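PDB 4H6Q: proline dehydrogenase from Deinococcus radiodurans, which oxidises L-proline to delta-1-pyrroline-5-carboxylate with an FAD cofactor, passing the electrons to a quinone in the first step of proline breakdown to glutamate. Local coordinates for residues V97-S102 against T118-I123; K192-E197 against F291-A296; D238-F243 against F254-L259. One frame throughout, in Å; residues are numbered along the deposited sequence.

Contact 1: residues V97-S102 against T118-I123; sequences VSIKLS and TNARRI. With TFB (tetrahydrofuran-2-carboxylic acid), chain D.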
loop_
_atom_site.group_PDB
_atom_site.type_symbol
_atom_site.label_atom_id
_atom_site.label_comp_id
_atom_site.label_asym_id
_atom_site.label_seq_id
_atom_site.Cartn_x
_atom_site.Cartn_y
_atom_site.Cartn_z
ATOM N N VAL A 97 4.765 -6.833 1.185
ATOM C CA VAL A 97 4.508 -6.045 2.391
ATOM C C VAL A 97 4.563 -4.562 2.016
ATOM O O VAL A 97 5.478 -4.131 1.278
ATOM C CB VAL A 97 5.559 -6.375 3.513
ATOM C CG1 VAL A 97 5.416 -5.467 4.698
ATOM C CG2 VAL A 97 5.481 -7.843 3.918
ATOM N N SER A 98 3.637 -3.786 2.600
ATOM C CA SER A 98 3.637 -2.330 2.485
ATOM C C SER A 98 4.070 -1.724 3.771
ATOM O O SER A 98 3.567 -2.109 4.836
ATOM C CB SER A 98 2.241 -1.824 2.076
ATOM O OG SER A 98 1.888 -2.258 0.743
ATOM N N ILE A 99 5.000 -0.779 3.668
ATOM C CA ILE A 99 5.475 -0.029 4.837
ATOM C C ILE A 99 5.260 1.451 4.620
ATOM O O ILE A 99 5.337 1.973 3.495
ATOM C CB ILE A 99 6.965 -0.314 5.170
ATOM C CG1 ILE A 99 7.917 0.160 4.061
ATOM C CG2 ILE A 99 7.150 -1.831 5.461
ATOM C CD1 ILE A 99 9.412 -0.014 4.411
ATOM N N LYS A 100 5.020 2.156 5.737
ATOM C CA LYS A 100 5.048 3.623 5.788
ATOM C C LYS A 100 6.412 4.031 6.303
ATOM O O LYS A 100 6.831 3.603 7.391
ATOM C CB LYS A 100 3.963 4.125 6.772
ATOM C CG LYS A 100 2.578 4.070 6.110
ATOM C CD LYS A 100 1.486 4.389 7.109
ATOM C CE LYS A 100 0.124 4.477 6.418
ATOM N NZ LYS A 100 -0.299 3.249 5.693
ATOM N N LEU A 101 7.158 4.832 5.547
ATOM C CA LEU A 101 8.506 5.127 6.014
ATOM C C LEU A 101 8.528 5.951 7.336
ATOM O O LEU A 101 9.524 5.959 8.066
ATOM C CB LEU A 101 9.345 5.791 4.922
ATOM C CG LEU A 101 9.737 4.798 3.787
ATOM C CD1 LEU A 101 10.208 5.539 2.558
ATOM C CD2 LEU A 101 10.770 3.772 4.251
ATOM N N SER A 102 7.427 6.663 7.649
ATOM C CA SER A 102 7.347 7.335 8.948
ATOM C C SER A 102 7.265 6.350 10.122
ATOM O O SER A 102 7.471 6.751 11.276
ATOM C CB SER A 102 6.123 8.248 9.005
ATOM O OG SER A 102 4.950 7.484 9.233
ATOM N N THR A 118 17.907 3.417 6.177
ATOM C CA THR A 118 18.633 2.223 6.583
ATOM C C THR A 118 17.702 1.111 7.055
ATOM O O THR A 118 17.990 -0.056 6.733
ATOM C CB THR A 118 19.668 2.466 7.646
ATOM O OG1 THR A 118 18.992 2.889 8.824
ATOM C CG2 THR A 118 20.638 3.547 7.218
ATOM N N ASN A 119 16.570 1.413 7.686
ATOM C CA ASN A 119 15.644 0.334 8.037
ATOM C C ASN A 119 14.975 -0.224 6.801
ATOM O O ASN A 119 14.752 -1.451 6.728
ATOM C CB ASN A 119 14.598 0.825 9.049
ATOM C CG ASN A 119 15.169 0.845 10.474
ATOM O OD1 ASN A 119 15.955 -0.035 10.861
ATOM N ND2 ASN A 119 14.786 1.865 11.274
ATOM N N ALA A 120 14.619 0.631 5.830
ATOM C CA ALA A 120 14.002 0.107 4.600
ATOM C C ALA A 120 14.948 -0.833 3.855
ATOM O O ALA A 120 14.507 -1.853 3.294
ATOM C CB ALA A 120 13.561 1.243 3.679
ATOM N N ARG A 121 16.238 -0.534 3.852
ATOM C CA ARG A 121 17.207 -1.444 3.242
ATOM C C ARG A 121 17.146 -2.831 3.866
ATOM O O ARG A 121 17.186 -3.854 3.158
ATOM C CB ARG A 121 18.629 -0.891 3.387
ATOM C CG ARG A 121 18.948 0.226 2.408
ATOM C CD ARG A 121 20.289 0.835 2.752
ATOM N NE ARG A 121 20.677 1.781 1.715
ATOM C CZ ARG A 121 21.376 2.883 1.931
ATOM N NH1 ARG A 121 21.738 3.197 3.159
ATOM N NH2 ARG A 121 21.675 3.687 0.921
ATOM N N ARG A 122 17.053 -2.914 5.190
ATOM C CA ARG A 122 17.015 -4.210 5.886
ATOM C C ARG A 122 15.731 -4.965 5.554
ATOM O O ARG A 122 15.752 -6.198 5.342
ATOM C CB ARG A 122 17.111 -4.017 7.411
ATOM C CG ARG A 122 18.351 -3.267 7.852
ATOM C CD ARG A 122 18.477 -3.283 9.363
ATOM N NE ARG A 122 17.363 -2.729 10.126
ATOM C CZ ARG A 122 16.590 -3.449 10.959
ATOM N NH1 ARG A 122 16.749 -4.756 11.104
ATOM N NH2 ARG A 122 15.688 -2.862 11.669
ATOM N N ILE A 123 14.609 -4.247 5.537
ATOM C CA ILE A 123 13.331 -4.852 5.199
ATOM C C ILE A 123 13.326 -5.385 3.753
ATOM O O ILE A 123 12.910 -6.538 3.493
ATOM C CB ILE A 123 12.196 -3.838 5.434
ATOM C CG1 ILE A 123 12.070 -3.532 6.958
ATOM C CG2 ILE A 123 10.865 -4.288 4.804
ATOM C CD1 ILE A 123 11.214 -2.280 7.254
HETATM O OA TFB D . -2.421 3.830 3.019
HETATM C CA TFB D . -3.795 4.028 3.326
HETATM C C TFB D . -3.985 4.257 4.811
HETATM O OB TFB D . -5.087 4.709 5.219
HETATM C CB TFB D . -4.504 2.807 2.919
HETATM C CG TFB D . -3.464 1.784 2.929
HETATM C CD TFB D . -2.155 2.453 2.770
HETATM O OXT TFB D . -3.055 4.007 5.664
#
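Ile99 and Ile123 meet tip to tip, their CD1 methyls 4.1 Å apart. In Ile99, CG1 stands between the backbone N and the carbonyl carbon (chi1 65°), and the extended chi2 (176°) then carries CD1 out from the strand to the helix. Next to this pair Ala120 presents its CB to two partners: CD2 of Leu101 at 3.8 Å and, more loosely, CD1 of Ile99. All four residues are buried, and no hydrogen bond crosses between the segments. Lys100 leaves the backbone on the other side, and a bend at its last torsion (chi4 58°) brings NZ to 2.9 Å from OXT of the bound tetrahydrofuran-2-carboxylic acid; NZ is also salt-bridged to Asp137. On the helix, Arg122 grips Asn119 side-on, NE and NH2 both aimed at OD1. NE lies in the carbonyl plane, whereas NH2 stands above it, and OD1 lies in the guanidinium plane. Helix 115-129 thus covers the outer side of strand 96-99 in the barrel. Ile99 and Ile123 also lean on the adjacent strand 133-136, at Leu136 and Ile134, while Leu101 and Ala120 touch helix 144-158 and Arg122 is salt-bridged to Asp79 of helix 71-90.

Contact 2: residues K192-E197 against F291-A296; sequences KGAYLE and FSRRIA. With FAD (flavin-adenine dinucleotide), chain C; TFB (tetrahydrofuran-2-carboxylic acid), chain D.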
loop_
_atom_site.group_PDB
_atom_site.type_symbol
_atom_site.label_atom_id
_atom_site.label_comp_id
_atom_site.label_asym_id
_atom_site.label_seq_id
_atom_site.Cartn_x
_atom_site.Cartn_y
_atom_site.Cartn_z
ATOM N N LYS A 192 -6.361 7.392 -4.950
ATOM C CA LYS A 192 -6.919 8.761 -4.928
ATOM C C LYS A 192 -6.162 9.643 -3.929
ATOM O O LYS A 192 -5.705 10.732 -4.301
ATOM C CB LYS A 192 -8.437 8.729 -4.671
ATOM C CG LYS A 192 -9.206 8.077 -5.815
ATOM C CD LYS A 192 -10.724 8.273 -5.652
ATOM C CE LYS A 192 -11.461 7.400 -6.696
ATOM N NZ LYS A 192 -12.911 7.830 -6.756
ATOM N N GLY A 193 -6.042 9.222 -2.682
ATOM C CA GLY A 193 -5.319 9.981 -1.669
ATOM C C GLY A 193 -6.047 9.987 -0.340
ATOM O O GLY A 193 -7.237 10.275 -0.307
ATOM N N ALA A 194 -5.333 9.662 0.746
ATOM C CA ALA A 194 -5.968 9.375 2.041
ATOM C C ALA A 194 -6.015 10.526 3.021
ATOM O O ALA A 194 -6.696 10.405 4.031
ATOM C CB ALA A 194 -5.309 8.191 2.732
ATOM N N TYR A 195 -5.310 11.617 2.750
ATOM C CA TYR A 195 -5.017 12.640 3.776
ATOM C C TYR A 195 -5.785 13.942 3.538
ATOM O O TYR A 195 -6.391 14.130 2.477
ATOM C CB TYR A 195 -3.496 12.887 3.851
ATOM C CG TYR A 195 -2.750 11.627 4.217
ATOM C CD1 TYR A 195 -2.559 11.254 5.562
ATOM C CD2 TYR A 195 -2.268 10.784 3.233
ATOM C CE1 TYR A 195 -1.897 10.076 5.898
ATOM C CE2 TYR A 195 -1.626 9.613 3.566
ATOM C CZ TYR A 195 -1.423 9.273 4.883
ATOM O OH TYR A 195 -0.785 8.083 5.146
ATOM N N LEU A 196 -5.789 14.812 4.530
ATOM C CA LEU A 196 -6.434 16.123 4.428
ATOM C C LEU A 196 -5.447 17.073 3.810
ATOM O O LEU A 196 -4.376 17.324 4.405
ATOM C CB LEU A 196 -6.834 16.608 5.828
ATOM C CG LEU A 196 -7.631 17.886 5.932
ATOM C CD1 LEU A 196 -9.004 17.691 5.253
ATOM C CD2 LEU A 196 -7.746 18.277 7.423
ATOM N N GLU A 197 -5.745 17.572 2.617
ATOM C CA GLU A 197 -4.787 18.417 1.848
ATOM C C GLU A 197 -5.458 19.669 1.284
ATOM O O GLU A 197 -6.585 19.604 0.773
ATOM C CB GLU A 197 -4.136 17.613 0.715
ATOM C CG GLU A 197 -3.311 16.405 1.165
ATOM C CD GLU A 197 -1.970 16.782 1.782
ATOM O OE1 GLU A 197 -1.671 17.994 1.938
ATOM O OE2 GLU A 197 -1.207 15.865 2.126
ATOM N N PHE A 291 -7.789 2.759 11.082
ATOM C CA PHE A 291 -9.224 2.555 11.234
ATOM C C PHE A 291 -9.999 3.900 11.230
ATOM O O PHE A 291 -11.086 4.008 10.626
ATOM C CB PHE A 291 -9.464 1.802 12.536
ATOM C CG PHE A 291 -10.909 1.671 12.932
ATOM C CD1 PHE A 291 -11.864 1.120 12.082
ATOM C CD2 PHE A 291 -11.292 2.067 14.199
ATOM C CE1 PHE A 291 -13.190 0.952 12.510
ATOM C CE2 PHE A 291 -12.616 1.908 14.642
ATOM C CZ PHE A 291 -13.569 1.378 13.791
ATOM N N SER A 292 -9.452 4.946 11.856
ATOM C CA SER A 292 -10.100 6.255 11.827
ATOM C C SER A 292 -10.278 6.773 10.402
ATOM O O SER A 292 -11.338 7.351 10.099
ATOM C CB SER A 292 -9.383 7.275 12.714
ATOM O OG SER A 292 -8.192 7.742 12.106
ATOM N N ARG A 293 -9.295 6.515 9.518
ATOM C CA ARG A 293 -9.438 6.965 8.139
ATOM C C ARG A 293 -10.537 6.203 7.431
ATOM O O ARG A 293 -11.290 6.787 6.645
ATOM C CB ARG A 293 -8.098 6.869 7.380
ATOM C CG ARG A 293 -7.089 7.875 7.886
ATOM C CD ARG A 293 -5.839 7.917 7.006
ATOM N NE ARG A 293 -4.947 6.760 7.159
ATOM C CZ ARG A 293 -3.947 6.672 8.040
ATOM N NH1 ARG A 293 -3.732 7.621 8.947
ATOM N NH2 ARG A 293 -3.208 5.563 8.065
ATOM N N ARG A 294 -10.669 4.901 7.706
ATOM C CA ARG A 294 -11.770 4.111 7.107
ATOM C C ARG A 294 -13.114 4.667 7.535
ATOM O O ARG A 294 -14.054 4.755 6.709
ATOM C CB ARG A 294 -11.665 2.636 7.489
ATOM C CG ARG A 294 -10.325 1.953 7.094
ATOM C CD ARG A 294 -10.038 1.996 5.561
ATOM N NE ARG A 294 -9.529 3.244 4.981
ATOM C CZ ARG A 294 -8.245 3.636 5.018
ATOM N NH1 ARG A 294 -7.354 2.982 5.806
ATOM N NH2 ARG A 294 -7.868 4.730 4.358
ATOM N N ILE A 295 -13.238 5.055 8.807
ATOM C CA ILE A 295 -14.501 5.623 9.294
ATOM C C ILE A 295 -14.790 6.968 8.629
ATOM O O ILE A 295 -15.942 7.224 8.224
ATOM C CB ILE A 295 -14.480 5.744 10.852
ATOM C CG1 ILE A 295 -14.373 4.323 11.470
ATOM C CG2 ILE A 295 -15.669 6.588 11.347
ATOM C CD1 ILE A 295 -15.519 3.347 11.111
ATOM N N ALA A 296 -13.786 7.833 8.499
ATOM C CA ALA A 296 -13.993 9.152 7.922
ATOM C C ALA A 296 -14.441 9.063 6.472
ATOM O O ALA A 296 -15.150 9.937 5.963
ATOM C CB ALA A 296 -12.723 9.959 8.019
HETATM P PA FAD C . -13.905 6.601 -3.152
HETATM O O1A FAD C . -14.300 7.530 -4.304
HETATM O O2A FAD C . -13.533 7.216 -1.866
HETATM O O5B FAD C . -14.921 5.549 -2.814
HETATM C C5B FAD C . -15.453 4.722 -3.837
HETATM C C4B FAD C . -16.467 3.720 -3.325
HETATM O O4B FAD C . -15.754 2.692 -2.676
HETATM C C3B FAD C . -17.380 4.249 -2.278
HETATM O O3B FAD C . -18.495 4.972 -2.774
HETATM C C2B FAD C . -17.740 3.001 -1.566
HETATM O O2B FAD C . -18.627 2.198 -2.314
HETATM C C1B FAD C . -16.413 2.316 -1.502
HETATM N N9A FAD C . -15.601 2.698 -0.346
HETATM C C8A FAD C . -14.346 3.302 -0.374
HETATM N N7A FAD C . -13.872 3.511 0.854
HETATM C C5A FAD C . -14.819 3.001 1.738
HETATM C C6A FAD C . -14.903 2.931 3.116
HETATM N N6A FAD C . -13.855 3.416 3.955
HETATM N N1A FAD C . -15.999 2.375 3.657
HETATM C C2A FAD C . -17.006 1.891 2.901
HETATM N N3A FAD C . -16.984 1.939 1.560
HETATM C C4A FAD C . -15.909 2.471 0.988
HETATM N N1 FAD C . -3.832 6.487 -0.232
HETATM C C2 FAD C . -2.676 7.094 0.148
HETATM O O2 FAD C . -2.710 8.397 0.292
HETATM N N3 FAD C . -1.510 6.408 0.356
HETATM C C4 FAD C . -1.448 5.029 0.195
HETATM O O4 FAD C . -0.295 4.368 0.423
HETATM C C4X FAD C . -2.667 4.325 -0.206
HETATM N N5 FAD C . -2.667 2.964 -0.381
HETATM C C5X FAD C . -3.842 2.378 -0.797
HETATM C C6 FAD C . -3.873 0.989 -0.997
HETATM C C7 FAD C . -5.062 0.365 -1.453
HETATM C C7M FAD C . -5.098 -1.146 -1.672
HETATM C C8 FAD C . -6.204 1.165 -1.700
HETATM C C8M FAD C . -7.484 0.545 -2.193
HETATM C C9 FAD C . -6.172 2.547 -1.463
HETATM C C9A FAD C . -5.005 3.151 -1.038
HETATM N N10 FAD C . -4.995 4.546 -0.845
HETATM C C10 FAD C . -3.831 5.136 -0.418
HETATM C "C1'" FAD C . -6.154 5.379 -1.121
HETATM C "C2'" FAD C . -7.003 5.783 0.044
HETATM O "O2'" FAD C . -6.921 4.715 0.981
HETATM C "C3'" FAD C . -8.278 6.148 -0.755
HETATM O "O3'" FAD C . -8.445 7.506 -1.030
HETATM C "C4'" FAD C . -9.559 5.559 -0.312
HETATM O "O4'" FAD C . -9.362 4.191 -0.368
HETATM C "C5'" FAD C . -10.654 6.006 -1.270
HETATM O "O5'" FAD C . -11.326 4.878 -1.737
HETATM P P FAD C . -11.646 4.645 -3.279
HETATM O O1P FAD C . -10.506 4.833 -4.325
HETATM O O2P FAD C . -12.477 3.334 -3.246
HETATM O O3P FAD C . -12.791 5.710 -3.685
HETATM O OA TFB D . -2.421 3.830 3.019
HETATM C CA TFB D . -3.795 4.028 3.326
HETATM C C TFB D . -3.985 4.257 4.811
HETATM O OB TFB D . -5.087 4.709 5.219
HETATM C CB TFB D . -4.504 2.807 2.919
HETATM C CG TFB D . -3.464 1.784 2.929
HETATM C CD TFB D . -2.155 2.453 2.770
HETATM O OXT TFB D . -3.055 4.007 5.664
#
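Arg293 sets out with CG anti to its carbonyl carbon (chi1 -69°), and an extended chi2 brings CD to 4.0 Å from the carbonyl O of Ala194; the bend at chi3 (-74°) then turns one guanidinium face to CE1 of Tyr195. Arg294, bent at chi2 and chi3, curls back so that one face of its own guanidinium lies against CB of Arg293. Both arginines present an edge to the carboxylate of the bound tetrahydrofuran-2-carboxylic acid. Arg293 spans it side-on, NE reaching OB at 2.8 Å in a nearly straight bond (167°) and NH2 reaching OXT at 2.9 Å. Arg294 adds NH1 and NH2, each 2.9 Å from OB, so three N-H groups converge on that oxygen. Glu66 is salt-bridged to Arg293 and Glu297 to Arg294, which probably helps to position them. On the loop, Ala194 N binds flavin O2 at 2.9 Å and Lys192 NZ takes FAD O1A at 2.8 Å. The two segments thus line one pocket, the active site of a proline dehydrogenase at the C-terminal end of its barrel strands, where an arginine pair holds the carboxylate of the analogue, and probably that of proline, beside the flavin.

Contact 3: residues D238-F243 against F254-L259; sequences DDVKRF and FEFQML. With FAD (flavin-adenine dinucleotide), chain C.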
loop_
_atom_site.group_PDB
_atom_site.type_symbol
_atom_site.label_atom_id
_atom_site.label_comp_id
_atom_site.label_asym_id
_atom_site.label_seq_id
_atom_site.Cartn_x
_atom_site.Cartn_y
_atom_site.Cartn_z
ATOM N N ASP A 238 -14.366 -0.232 -14.090
ATOM C CA ASP A 238 -14.916 -0.600 -15.391
ATOM C C ASP A 238 -14.171 0.114 -16.530
ATOM O O ASP A 238 -13.943 -0.473 -17.596
ATOM C CB ASP A 238 -16.412 -0.273 -15.486
ATOM C CG ASP A 238 -17.272 -1.144 -14.594
ATOM O OD1 ASP A 238 -16.783 -2.191 -14.139
ATOM O OD2 ASP A 238 -18.444 -0.763 -14.336
ATOM N N ASP A 239 -13.778 1.369 -16.321
ATOM C CA ASP A 239 -13.066 2.111 -17.365
ATOM C C ASP A 239 -11.649 1.542 -17.550
ATOM O O ASP A 239 -11.141 1.511 -18.673
ATOM C CB ASP A 239 -12.993 3.606 -17.036
ATOM C CG ASP A 239 -12.647 4.442 -18.228
ATOM O OD1 ASP A 239 -13.007 4.071 -19.367
ATOM O OD2 ASP A 239 -12.061 5.519 -18.015
ATOM N N VAL A 240 -11.010 1.085 -16.464
ATOM C CA VAL A 240 -9.701 0.425 -16.597
ATOM C C VAL A 240 -9.829 -0.883 -17.394
ATOM O O VAL A 240 -9.006 -1.158 -18.266
ATOM C CB VAL A 240 -9.005 0.218 -15.236
ATOM C CG1 VAL A 240 -7.739 -0.676 -15.385
ATOM C CG2 VAL A 240 -8.651 1.591 -14.626
ATOM N N LYS A 241 -10.869 -1.679 -17.119
ATOM C CA LYS A 241 -11.097 -2.905 -17.883
ATOM C C LYS A 241 -11.222 -2.567 -19.360
ATOM O O LYS A 241 -10.659 -3.262 -20.241
ATOM C CB LYS A 241 -12.371 -3.647 -17.451
ATOM C CG LYS A 241 -12.387 -4.152 -16.030
ATOM C CD LYS A 241 -13.584 -5.052 -15.834
ATOM C CE LYS A 241 -13.771 -5.345 -14.396
ATOM N NZ LYS A 241 -14.943 -6.212 -14.065
ATOM N N ARG A 242 -11.964 -1.509 -19.664
ATOM C CA ARG A 242 -12.158 -1.080 -21.032
ATOM C C ARG A 242 -10.829 -0.655 -21.674
ATOM O O ARG A 242 -10.514 -1.066 -22.800
ATOM C CB ARG A 242 -13.101 0.117 -20.962
ATOM C CG ARG A 242 -13.455 0.763 -22.291
ATOM C CD ARG A 242 -12.399 1.727 -22.853
ATOM N NE ARG A 242 -12.039 2.797 -21.906
ATOM C CZ ARG A 242 -11.060 3.670 -22.112
ATOM N NH1 ARG A 242 -10.336 3.578 -23.219
ATOM N NH2 ARG A 242 -10.762 4.590 -21.200
ATOM N N PHE A 243 -10.038 0.144 -20.964
ATOM C CA PHE A 243 -8.756 0.636 -21.475
ATOM C C PHE A 243 -7.816 -0.522 -21.778
ATOM O O PHE A 243 -7.196 -0.570 -22.863
ATOM C CB PHE A 243 -8.139 1.562 -20.448
ATOM C CG PHE A 243 -6.816 2.156 -20.877
ATOM C CD1 PHE A 243 -6.765 3.395 -21.513
ATOM C CD2 PHE A 243 -5.620 1.455 -20.640
ATOM C CE1 PHE A 243 -5.558 3.961 -21.911
ATOM C CE2 PHE A 243 -4.388 2.026 -21.019
ATOM C CZ PHE A 243 -4.365 3.292 -21.665
ATOM N N PHE A 254 -0.861 -6.029 -14.805
ATOM C CA PHE A 254 -1.363 -5.045 -13.821
ATOM C C PHE A 254 -2.245 -5.804 -12.886
ATOM O O PHE A 254 -2.614 -6.956 -13.177
ATOM C CB PHE A 254 -2.165 -3.913 -14.505
ATOM C CG PHE A 254 -3.466 -4.354 -15.026
ATOM C CD1 PHE A 254 -4.625 -4.189 -14.286
ATOM C CD2 PHE A 254 -3.549 -5.051 -16.252
ATOM C CE1 PHE A 254 -5.871 -4.661 -14.765
ATOM C CE2 PHE A 254 -4.767 -5.521 -16.715
ATOM C CZ PHE A 254 -5.912 -5.321 -16.007
ATOM N N GLU A 255 -2.636 -5.188 -11.771
ATOM C CA GLU A 255 -3.591 -5.826 -10.853
ATOM C C GLU A 255 -4.462 -4.749 -10.249
ATOM O O GLU A 255 -4.053 -3.564 -10.141
ATOM C CB GLU A 255 -2.899 -6.624 -9.756
ATOM C CG GLU A 255 -2.018 -5.785 -8.795
ATOM C CD GLU A 255 -1.035 -6.626 -8.055
ATOM O OE1 GLU A 255 -0.826 -6.426 -6.820
ATOM O OE2 GLU A 255 -0.390 -7.517 -8.705
ATOM N N PHE A 256 -5.664 -5.165 -9.861
ATOM C CA PHE A 256 -6.530 -4.328 -9.017
ATOM C C PHE A 256 -6.139 -4.576 -7.573
ATOM O O PHE A 256 -5.740 -5.687 -7.193
ATOM C CB PHE A 256 -8.003 -4.690 -9.223
ATOM C CG PHE A 256 -8.524 -4.292 -10.571
ATOM C CD1 PHE A 256 -8.719 -2.948 -10.893
ATOM C CD2 PHE A 256 -8.698 -5.261 -11.563
ATOM C CE1 PHE A 256 -9.187 -2.587 -12.151
ATOM C CE2 PHE A 256 -9.159 -4.921 -12.797
ATOM C CZ PHE A 256 -9.393 -3.572 -13.123
ATOM N N GLN A 257 -6.275 -3.525 -6.746
ATOM C CA GLN A 257 -6.043 -3.664 -5.307
ATOM C C GLN A 257 -7.140 -3.002 -4.524
ATOM O O GLN A 257 -7.689 -1.979 -4.953
ATOM C CB GLN A 257 -4.699 -3.046 -4.874
ATOM C CG GLN A 257 -3.482 -3.775 -5.492
ATOM C CD GLN A 257 -2.158 -3.296 -4.906
ATOM O OE1 GLN A 257 -2.115 -2.290 -4.188
ATOM N NE2 GLN A 257 -1.062 -3.983 -5.231
ATOM N N MET A 258 -7.511 -3.612 -3.375
ATOM C CA MET A 258 -8.597 -3.099 -2.512
ATOM C C MET A 258 -8.139 -3.257 -1.068
ATOM O O MET A 258 -7.256 -4.099 -0.763
ATOM C CB MET A 258 -9.854 -3.964 -2.679
ATOM C CG MET A 258 -10.596 -3.690 -3.970
ATOM S SD MET A 258 -10.018 -4.709 -5.303
ATOM C CE MET A 258 -10.892 -3.847 -6.635
ATOM N N LEU A 259 -8.752 -2.471 -0.178
ATOM C CA LEU A 259 -8.508 -2.631 1.246
ATOM C C LEU A 259 -9.314 -3.806 1.800
ATOM O O LEU A 259 -10.480 -4.019 1.385
ATOM C CB LEU A 259 -8.817 -1.340 2.027
ATOM C CG LEU A 259 -8.064 -0.059 1.575
ATOM C CD1 LEU A 259 -8.503 1.148 2.470
ATOM C CD2 LEU A 259 -6.578 -0.262 1.666
HETATM P PA FAD C . -13.905 6.601 -3.152
HETATM O O1A FAD C . -14.300 7.530 -4.304
HETATM O O2A FAD C . -13.533 7.216 -1.866
HETATM O O5B FAD C . -14.921 5.549 -2.814
HETATM C C5B FAD C . -15.453 4.722 -3.837
HETATM C C4B FAD C . -16.467 3.720 -3.325
HETATM O O4B FAD C . -15.754 2.692 -2.676
HETATM C C3B FAD C . -17.380 4.249 -2.278
HETATM O O3B FAD C . -18.495 4.972 -2.774
HETATM C C2B FAD C . -17.740 3.001 -1.566
HETATM O O2B FAD C . -18.627 2.198 -2.314
HETATM C C1B FAD C . -16.413 2.316 -1.502
HETATM N N9A FAD C . -15.601 2.698 -0.346
HETATM C C8A FAD C . -14.346 3.302 -0.374
HETATM N N7A FAD C . -13.872 3.511 0.854
HETATM C C5A FAD C . -14.819 3.001 1.738
HETATM C C6A FAD C . -14.903 2.931 3.116
HETATM N N6A FAD C . -13.855 3.416 3.955
HETATM N N1A FAD C . -15.999 2.375 3.657
HETATM C C2A FAD C . -17.006 1.891 2.901
HETATM N N3A FAD C . -16.984 1.939 1.560
HETATM C C4A FAD C . -15.909 2.471 0.988
HETATM N N1 FAD C . -3.832 6.487 -0.232
HETATM C C2 FAD C . -2.676 7.094 0.148
HETATM O O2 FAD C . -2.710 8.397 0.292
HETATM N N3 FAD C . -1.510 6.408 0.356
HETATM C C4 FAD C . -1.448 5.029 0.195
HETATM O O4 FAD C . -0.295 4.368 0.423
HETATM C C4X FAD C . -2.667 4.325 -0.206
HETATM N N5 FAD C . -2.667 2.964 -0.381
HETATM C C5X FAD C . -3.842 2.378 -0.797
HETATM C C6 FAD C . -3.873 0.989 -0.997
HETATM C C7 FAD C . -5.062 0.365 -1.453
HETATM C C7M FAD C . -5.098 -1.146 -1.672
HETATM C C8 FAD C . -6.204 1.165 -1.700
HETATM C C8M FAD C . -7.484 0.545 -2.193
HETATM C C9 FAD C . -6.172 2.547 -1.463
HETATM C C9A FAD C . -5.005 3.151 -1.038
HETATM N N10 FAD C . -4.995 4.546 -0.845
HETATM C C10 FAD C . -3.831 5.136 -0.418
HETATM C "C1'" FAD C . -6.154 5.379 -1.121
HETATM C "C2'" FAD C . -7.003 5.783 0.044
HETATM O "O2'" FAD C . -6.921 4.715 0.981
HETATM C "C3'" FAD C . -8.278 6.148 -0.755
HETATM O "O3'" FAD C . -8.445 7.506 -1.030
HETATM C "C4'" FAD C . -9.559 5.559 -0.312
HETATM O "O4'" FAD C . -9.362 4.191 -0.368
HETATM C "C5'" FAD C . -10.654 6.006 -1.270
HETATM O "O5'" FAD C . -11.326 4.878 -1.737
HETATM P P FAD C . -11.646 4.645 -3.279
HETATM O O1P FAD C . -10.506 4.833 -4.325
HETATM O O2P FAD C . -12.477 3.334 -3.246
HETATM O O3P FAD C . -12.791 5.710 -3.685
#
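The Phe256 ring meets Val240 and Lys241 of the helix obliquely, presenting CE1 at 4.0 Å to CG1 of Val240 and CZ at 4.2 Å to CG of Lys241. The Phe254 ring has CE2 of Phe256 at its edge, in its plane, and takes CG1 of Val240 obliquely at a looser 4.4 Å from its CE1. A single methyl therefore serves both rings; it is CG1, anti to the backbone N of Val240 (chi1 171°), that projects to the strand. Lys241 adds only its aliphatic chain here, since its NZ is salt-bridged to Glu273. A third flat group, the guanidinium of Arg242, has CB of Phe243 over the centre of one face, and its edge, through NE and NH2, grips OD1 of Asp239 from above the carboxylate plane in a salt bridge along the helix.

Glu255 and Gln257 point to the other side of the strand, where Gln257 NE2 bonds to Glu255 OE1 at 2.9 Å (166°). Gln257 CB also lies 3.7 Å from the flavin methyl C7M. Farther along, Leu259 sets CD2 over the face of the dimethylbenzene ring, 3.5 Å from C7, with CG near C8M. With an alanine here, both CD methyls would be gone and the ring face is likely to lose its cover on this side, leaving the flavin less firmly positioned. Leu259 also touches the bound substrate analogue.

Helix 238-243 and strand 254-259 run antiparallel at 175°, their axes 11.1 Å apart. This is the helix-on-sheet packing of a beta-alpha-beta unit, strand 227-230, helix 234-246 and strand 254-259, in a TIM-type barrel: the aromatic side of the strand faces the helix, and its other side serves the flavin.

In the fold
Contacts 1 and 3 are buried and apolar, each setting a helix on the outside of the same barrel sheet, at strands 96-99 and 254-259, on opposite sides of the chain's centre. One rests on aliphatic methyls, the other on phenylalanine rings. Contact 2 lies nearer the surface, at the mouth of the barrel; it joins a loop to helix 288-296 with little direct packing, and ligand-directed charges and hydrogen bonds dominate. It lies at the ligands itself, whereas contacts 1 and 3 reach them through other residues of their strand segments: Lys100, which touches Arg293 beside the substrate analogue, and Gln257 to Leu259 at FAD, where Leu259 CD1 lies 3.4 Å from Arg294 NE.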